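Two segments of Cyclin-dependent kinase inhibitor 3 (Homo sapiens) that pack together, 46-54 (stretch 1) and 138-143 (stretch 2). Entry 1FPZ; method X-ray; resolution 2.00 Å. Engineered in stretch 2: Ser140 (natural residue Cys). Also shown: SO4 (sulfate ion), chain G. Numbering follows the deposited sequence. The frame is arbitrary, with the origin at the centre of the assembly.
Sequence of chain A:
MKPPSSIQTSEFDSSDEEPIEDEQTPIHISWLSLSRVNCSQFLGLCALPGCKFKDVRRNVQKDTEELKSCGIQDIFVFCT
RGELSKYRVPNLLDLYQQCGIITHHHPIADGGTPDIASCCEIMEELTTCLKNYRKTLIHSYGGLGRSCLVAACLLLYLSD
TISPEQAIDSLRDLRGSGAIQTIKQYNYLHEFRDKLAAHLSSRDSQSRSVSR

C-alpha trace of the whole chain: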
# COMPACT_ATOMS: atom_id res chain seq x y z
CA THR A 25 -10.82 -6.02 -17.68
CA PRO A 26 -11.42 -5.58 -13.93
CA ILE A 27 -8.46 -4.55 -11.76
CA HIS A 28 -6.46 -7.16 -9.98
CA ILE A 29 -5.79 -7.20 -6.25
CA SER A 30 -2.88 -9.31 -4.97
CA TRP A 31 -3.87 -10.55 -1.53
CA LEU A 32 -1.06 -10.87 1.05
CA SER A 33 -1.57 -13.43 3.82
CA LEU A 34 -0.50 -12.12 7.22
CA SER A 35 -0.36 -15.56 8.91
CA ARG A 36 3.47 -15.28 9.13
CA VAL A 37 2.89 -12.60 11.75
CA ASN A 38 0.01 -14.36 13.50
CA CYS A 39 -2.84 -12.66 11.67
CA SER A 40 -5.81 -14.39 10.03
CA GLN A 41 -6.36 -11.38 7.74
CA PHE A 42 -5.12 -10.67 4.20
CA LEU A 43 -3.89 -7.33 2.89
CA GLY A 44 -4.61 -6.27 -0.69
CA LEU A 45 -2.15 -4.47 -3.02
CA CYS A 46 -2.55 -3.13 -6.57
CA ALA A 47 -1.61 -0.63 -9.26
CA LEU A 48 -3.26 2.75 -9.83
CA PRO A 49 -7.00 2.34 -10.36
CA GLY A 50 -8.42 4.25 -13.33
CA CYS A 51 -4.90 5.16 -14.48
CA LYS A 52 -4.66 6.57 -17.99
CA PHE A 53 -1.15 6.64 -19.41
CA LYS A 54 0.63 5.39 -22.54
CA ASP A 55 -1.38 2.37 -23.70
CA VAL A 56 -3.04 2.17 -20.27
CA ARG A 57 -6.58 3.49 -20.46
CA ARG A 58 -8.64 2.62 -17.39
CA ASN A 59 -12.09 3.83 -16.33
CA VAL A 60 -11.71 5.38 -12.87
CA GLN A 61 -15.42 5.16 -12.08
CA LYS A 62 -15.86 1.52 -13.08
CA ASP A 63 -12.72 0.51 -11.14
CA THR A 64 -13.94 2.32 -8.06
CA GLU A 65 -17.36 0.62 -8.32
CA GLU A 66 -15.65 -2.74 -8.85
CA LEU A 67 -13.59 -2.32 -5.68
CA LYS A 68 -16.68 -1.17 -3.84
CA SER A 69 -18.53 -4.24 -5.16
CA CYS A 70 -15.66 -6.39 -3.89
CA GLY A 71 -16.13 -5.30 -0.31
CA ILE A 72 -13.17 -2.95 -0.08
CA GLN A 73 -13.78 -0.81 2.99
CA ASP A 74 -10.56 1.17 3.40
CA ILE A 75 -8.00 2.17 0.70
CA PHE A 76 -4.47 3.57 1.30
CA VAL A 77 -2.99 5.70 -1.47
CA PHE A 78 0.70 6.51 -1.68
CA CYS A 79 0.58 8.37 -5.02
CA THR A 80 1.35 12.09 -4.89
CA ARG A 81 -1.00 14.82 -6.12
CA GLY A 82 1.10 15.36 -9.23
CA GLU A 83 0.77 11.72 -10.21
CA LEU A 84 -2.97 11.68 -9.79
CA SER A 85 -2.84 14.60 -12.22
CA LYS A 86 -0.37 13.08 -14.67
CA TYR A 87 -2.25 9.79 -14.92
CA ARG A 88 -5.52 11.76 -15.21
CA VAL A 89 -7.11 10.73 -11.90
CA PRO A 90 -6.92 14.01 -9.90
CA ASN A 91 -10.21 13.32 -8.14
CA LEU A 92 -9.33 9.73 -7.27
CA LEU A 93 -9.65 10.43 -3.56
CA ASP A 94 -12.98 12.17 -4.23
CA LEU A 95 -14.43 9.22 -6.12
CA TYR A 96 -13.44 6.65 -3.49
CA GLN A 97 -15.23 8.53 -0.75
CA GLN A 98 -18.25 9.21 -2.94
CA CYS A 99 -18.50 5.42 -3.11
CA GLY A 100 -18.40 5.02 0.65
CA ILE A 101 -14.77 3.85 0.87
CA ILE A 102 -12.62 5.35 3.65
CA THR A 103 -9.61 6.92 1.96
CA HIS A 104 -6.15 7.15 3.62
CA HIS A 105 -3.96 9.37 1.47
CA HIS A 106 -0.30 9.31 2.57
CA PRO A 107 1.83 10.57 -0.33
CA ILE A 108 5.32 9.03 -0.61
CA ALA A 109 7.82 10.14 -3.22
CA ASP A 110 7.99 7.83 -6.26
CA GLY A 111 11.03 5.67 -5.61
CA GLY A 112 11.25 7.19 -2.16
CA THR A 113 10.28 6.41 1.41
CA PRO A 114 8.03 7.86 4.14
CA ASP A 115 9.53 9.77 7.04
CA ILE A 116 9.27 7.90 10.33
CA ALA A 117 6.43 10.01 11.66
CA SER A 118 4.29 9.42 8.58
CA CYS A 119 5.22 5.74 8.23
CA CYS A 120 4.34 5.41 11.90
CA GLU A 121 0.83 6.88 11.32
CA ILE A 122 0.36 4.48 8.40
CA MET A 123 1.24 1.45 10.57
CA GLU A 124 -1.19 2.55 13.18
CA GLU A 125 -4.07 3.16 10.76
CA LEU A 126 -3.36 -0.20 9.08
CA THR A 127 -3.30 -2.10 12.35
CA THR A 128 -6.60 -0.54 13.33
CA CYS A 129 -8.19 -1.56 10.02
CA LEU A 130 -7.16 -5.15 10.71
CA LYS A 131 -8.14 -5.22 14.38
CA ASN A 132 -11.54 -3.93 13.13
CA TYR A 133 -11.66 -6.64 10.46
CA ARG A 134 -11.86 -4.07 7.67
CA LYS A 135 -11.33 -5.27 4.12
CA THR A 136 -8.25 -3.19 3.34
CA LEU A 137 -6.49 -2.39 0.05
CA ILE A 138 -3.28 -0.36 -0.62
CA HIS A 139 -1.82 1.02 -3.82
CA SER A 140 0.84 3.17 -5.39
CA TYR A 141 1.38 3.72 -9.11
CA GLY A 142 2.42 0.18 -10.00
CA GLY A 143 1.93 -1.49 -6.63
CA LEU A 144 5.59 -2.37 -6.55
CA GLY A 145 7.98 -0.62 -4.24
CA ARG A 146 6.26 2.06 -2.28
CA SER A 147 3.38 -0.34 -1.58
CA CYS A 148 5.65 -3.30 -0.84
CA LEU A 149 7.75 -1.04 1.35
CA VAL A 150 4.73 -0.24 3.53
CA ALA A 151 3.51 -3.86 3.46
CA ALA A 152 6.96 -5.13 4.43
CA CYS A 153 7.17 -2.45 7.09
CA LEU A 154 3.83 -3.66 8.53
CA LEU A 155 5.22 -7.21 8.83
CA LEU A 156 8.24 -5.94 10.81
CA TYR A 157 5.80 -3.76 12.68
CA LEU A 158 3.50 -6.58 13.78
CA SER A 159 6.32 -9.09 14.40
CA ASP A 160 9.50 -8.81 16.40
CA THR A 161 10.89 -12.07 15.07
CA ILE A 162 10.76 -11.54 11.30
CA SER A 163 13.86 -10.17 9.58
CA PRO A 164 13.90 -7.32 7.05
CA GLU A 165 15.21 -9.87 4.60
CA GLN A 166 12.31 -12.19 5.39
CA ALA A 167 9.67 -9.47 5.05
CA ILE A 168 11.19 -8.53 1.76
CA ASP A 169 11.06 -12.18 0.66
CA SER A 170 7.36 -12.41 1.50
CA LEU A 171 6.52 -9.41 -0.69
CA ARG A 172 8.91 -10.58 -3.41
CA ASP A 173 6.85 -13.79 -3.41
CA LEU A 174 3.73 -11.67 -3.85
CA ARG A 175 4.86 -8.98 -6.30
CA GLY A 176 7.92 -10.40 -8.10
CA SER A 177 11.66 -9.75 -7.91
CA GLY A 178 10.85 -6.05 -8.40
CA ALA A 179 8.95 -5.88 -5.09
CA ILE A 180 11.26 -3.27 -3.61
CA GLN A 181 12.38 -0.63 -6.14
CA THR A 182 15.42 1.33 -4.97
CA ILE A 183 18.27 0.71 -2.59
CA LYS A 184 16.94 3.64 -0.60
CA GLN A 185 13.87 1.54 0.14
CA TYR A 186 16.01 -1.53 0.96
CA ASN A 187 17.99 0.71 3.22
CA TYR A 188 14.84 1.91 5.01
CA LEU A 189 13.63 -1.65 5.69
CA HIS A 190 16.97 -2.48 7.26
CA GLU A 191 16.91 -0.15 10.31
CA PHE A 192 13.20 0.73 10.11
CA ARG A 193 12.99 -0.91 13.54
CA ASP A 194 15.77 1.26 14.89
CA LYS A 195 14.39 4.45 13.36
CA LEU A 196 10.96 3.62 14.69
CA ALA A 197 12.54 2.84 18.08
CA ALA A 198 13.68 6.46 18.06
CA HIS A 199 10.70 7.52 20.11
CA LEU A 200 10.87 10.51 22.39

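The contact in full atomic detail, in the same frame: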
# COMPACT_ATOMS: atom_id res chain seq x y z
N CYS A 46 -2.24 -3.28 -5.14
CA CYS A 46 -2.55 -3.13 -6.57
C CYS A 46 -1.89 -1.92 -7.20
O CYS A 46 -1.19 -1.16 -6.53
CB CYS A 46 -4.07 -3.03 -6.77
SG CYS A 46 -4.80 -1.46 -6.23
N ALA A 47 -2.12 -1.76 -8.50
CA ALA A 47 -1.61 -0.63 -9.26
C ALA A 47 -2.67 0.47 -9.25
O ALA A 47 -3.80 0.26 -8.78
CB ALA A 47 -1.32 -1.04 -10.68
N LEU A 48 -2.34 1.63 -9.81
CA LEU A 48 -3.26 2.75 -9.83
C LEU A 48 -4.59 2.51 -10.53
O LEU A 48 -4.66 2.28 -11.74
CB LEU A 48 -2.56 3.97 -10.45
CG LEU A 48 -3.34 5.28 -10.46
CD1 LEU A 48 -3.99 5.55 -9.10
CD2 LEU A 48 -2.40 6.40 -10.84
N PRO A 49 -5.68 2.56 -9.78
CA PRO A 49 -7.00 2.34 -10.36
C PRO A 49 -7.37 3.51 -11.28
O PRO A 49 -7.06 4.67 -10.99
CB PRO A 49 -7.91 2.28 -9.14
CG PRO A 49 -6.96 2.03 -7.97
CD PRO A 49 -5.76 2.81 -8.34
N GLY A 50 -8.03 3.21 -12.40
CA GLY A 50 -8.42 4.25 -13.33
C GLY A 50 -7.28 5.00 -14.02
O GLY A 50 -7.51 6.00 -14.69
N CYS A 51 -6.05 4.51 -13.86
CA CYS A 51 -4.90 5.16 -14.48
C CYS A 51 -5.03 5.23 -15.99
O CYS A 51 -5.53 4.30 -16.64
CB CYS A 51 -3.62 4.42 -14.11
SG CYS A 51 -2.13 5.22 -14.70
N LYS A 52 -4.59 6.35 -16.55
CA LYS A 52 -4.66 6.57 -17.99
C LYS A 52 -3.32 7.12 -18.42
O LYS A 52 -3.04 8.31 -18.25
CB LYS A 52 -5.78 7.56 -18.30
CG LYS A 52 -6.46 7.32 -19.64
CD LYS A 52 -7.79 8.06 -19.71
CE LYS A 52 -8.73 7.60 -18.59
NZ LYS A 52 -10.01 8.37 -18.57
N PHE A 53 -2.48 6.25 -18.96
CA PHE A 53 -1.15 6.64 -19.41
C PHE A 53 -0.90 5.91 -20.73
O PHE A 53 -1.80 5.24 -21.23
CB PHE A 53 -0.13 6.21 -18.36
CG PHE A 53 1.13 7.01 -18.39
CD1 PHE A 53 1.10 8.38 -18.15
CD2 PHE A 53 2.35 6.39 -18.61
CE1 PHE A 53 2.27 9.12 -18.12
CE2 PHE A 53 3.53 7.13 -18.59
CZ PHE A 53 3.49 8.50 -18.34
N LYS A 54 0.30 6.04 -21.27
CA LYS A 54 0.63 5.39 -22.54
C LYS A 54 0.16 3.95 -22.60
O LYS A 54 0.65 3.08 -21.87
CB LYS A 54 2.14 5.42 -22.78
CG LYS A 54 2.74 6.80 -22.85
CD LYS A 54 4.25 6.71 -22.86
CE LYS A 54 4.75 5.95 -21.63
NZ LYS A 54 6.22 5.71 -21.65
N ILE A 138 -4.26 -1.45 -0.51
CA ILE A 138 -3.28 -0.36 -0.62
C ILE A 138 -2.69 -0.30 -2.02
O ILE A 138 -2.53 -1.31 -2.67
CB ILE A 138 -2.13 -0.50 0.43
CG1 ILE A 138 -1.04 -1.47 -0.05
CG2 ILE A 138 -2.70 -1.05 1.73
CD1 ILE A 138 0.00 -1.76 0.99
N HIS A 139 -2.39 0.90 -2.50
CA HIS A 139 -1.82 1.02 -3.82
C HIS A 139 -0.98 2.25 -4.03
O HIS A 139 -1.15 3.28 -3.38
CB HIS A 139 -2.93 1.00 -4.88
CG HIS A 139 -3.46 2.36 -5.23
ND1 HIS A 139 -2.67 3.36 -5.76
CD2 HIS A 139 -4.72 2.87 -5.16
CE1 HIS A 139 -3.42 4.42 -6.02
NE2 HIS A 139 -4.66 4.15 -5.66
N SER A 140 -0.07 2.13 -4.98
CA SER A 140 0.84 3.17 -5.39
C SER A 140 0.51 3.42 -6.87
O SER A 140 -0.65 3.49 -7.26
CB SER A 140 2.26 2.66 -5.28
OG SER A 140 2.88 3.19 -4.14
N TYR A 141 1.56 3.54 -7.68
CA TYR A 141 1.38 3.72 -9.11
C TYR A 141 1.33 2.32 -9.72
O TYR A 141 0.34 1.95 -10.35
CB TYR A 141 2.56 4.52 -9.68
CG TYR A 141 2.49 4.65 -11.19
CD1 TYR A 141 3.65 4.68 -11.96
CD2 TYR A 141 1.25 4.67 -11.84
CE1 TYR A 141 3.59 4.71 -13.36
CE2 TYR A 141 1.17 4.70 -13.24
CZ TYR A 141 2.34 4.71 -13.99
OH TYR A 141 2.26 4.67 -15.36
N GLY A 142 2.38 1.54 -9.49
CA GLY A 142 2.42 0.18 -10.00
C GLY A 142 2.37 -0.90 -8.94
O GLY A 142 2.66 -2.07 -9.21
N GLY A 143 2.00 -0.52 -7.72
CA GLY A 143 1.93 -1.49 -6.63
C GLY A 143 3.19 -2.34 -6.53
O GLY A 143 3.14 -3.57 -6.40
S SO4 G . 6.18 2.24 -6.67
O1 SO4 G . 6.38 3.50 -5.98
O2 SO4 G . 7.51 1.83 -7.17
O3 SO4 G . 5.17 2.42 -7.75
O4 SO4 G . 5.76 1.20 -5.72

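Cys46 and His139 form a parallel beta bridge, with their CA atoms 5.0 Å apart. Its first link is a weak hydrogen bond from Cys46 N to Ile138 O, 3.2 Å long and bent at the hydrogen. The second is stronger: Leu48 N donates to Tyr141 O at 2.8 Å with a nearly straight approach. Between the two links, Ala47 CA lies 3.4 Å from Tyr141 O. Beyond Leu48, stretch 1 makes a type II turn to Cys51, closed by a weak hydrogen bond from Cys51 N to Leu48 O of 3.4 Å. Gly50 has positive phi in this turn and does not touch stretch 2.

Gly143 packs closely against the Cys46 carbonyl, with Gly143 CA 3.1 Å from Cys46 O. An ideal CB on Gly143 would fall 2.3 Å from Cys46 O, a clash. Its positive phi also favours glycine.

The side chains of Cys46 and His139 lie on the same face of the sheet, with Cys46 SG 3.4 Å from His139 CB. Pro49 helps cover one face of the imidazole. Pro49 CD lies 3.5 Å from the centroid of the His139 ring, a CH-pi contact. Leu48 CD1 comes within 3.3 Å of His139 CE1. The ring is also held within its own stretch, where His139 ND1 donates to Ser140 O at 2.5 Å. His139 NE2 is hydrogen-bonded elsewhere in the structure.

The CA-to-CB bond of Tyr141 points away from stretch 1, but the end of the side chain comes nearer. Cys51 SG meets the ring at its edge, 3.6 Å from Tyr141 CE2. Leu48 CB is also at the edge, 4.1 Å from Tyr141 CD2. Farther out, Tyr141 OH approaches Phe53 CD2 to 3.7 Å.

Ser140 is an engineered replacement for Cys, and its CB points away from stretch 1. The sulfate accepts a weak hydrogen bond from Gly142 N to its O3, 3.4 Å long.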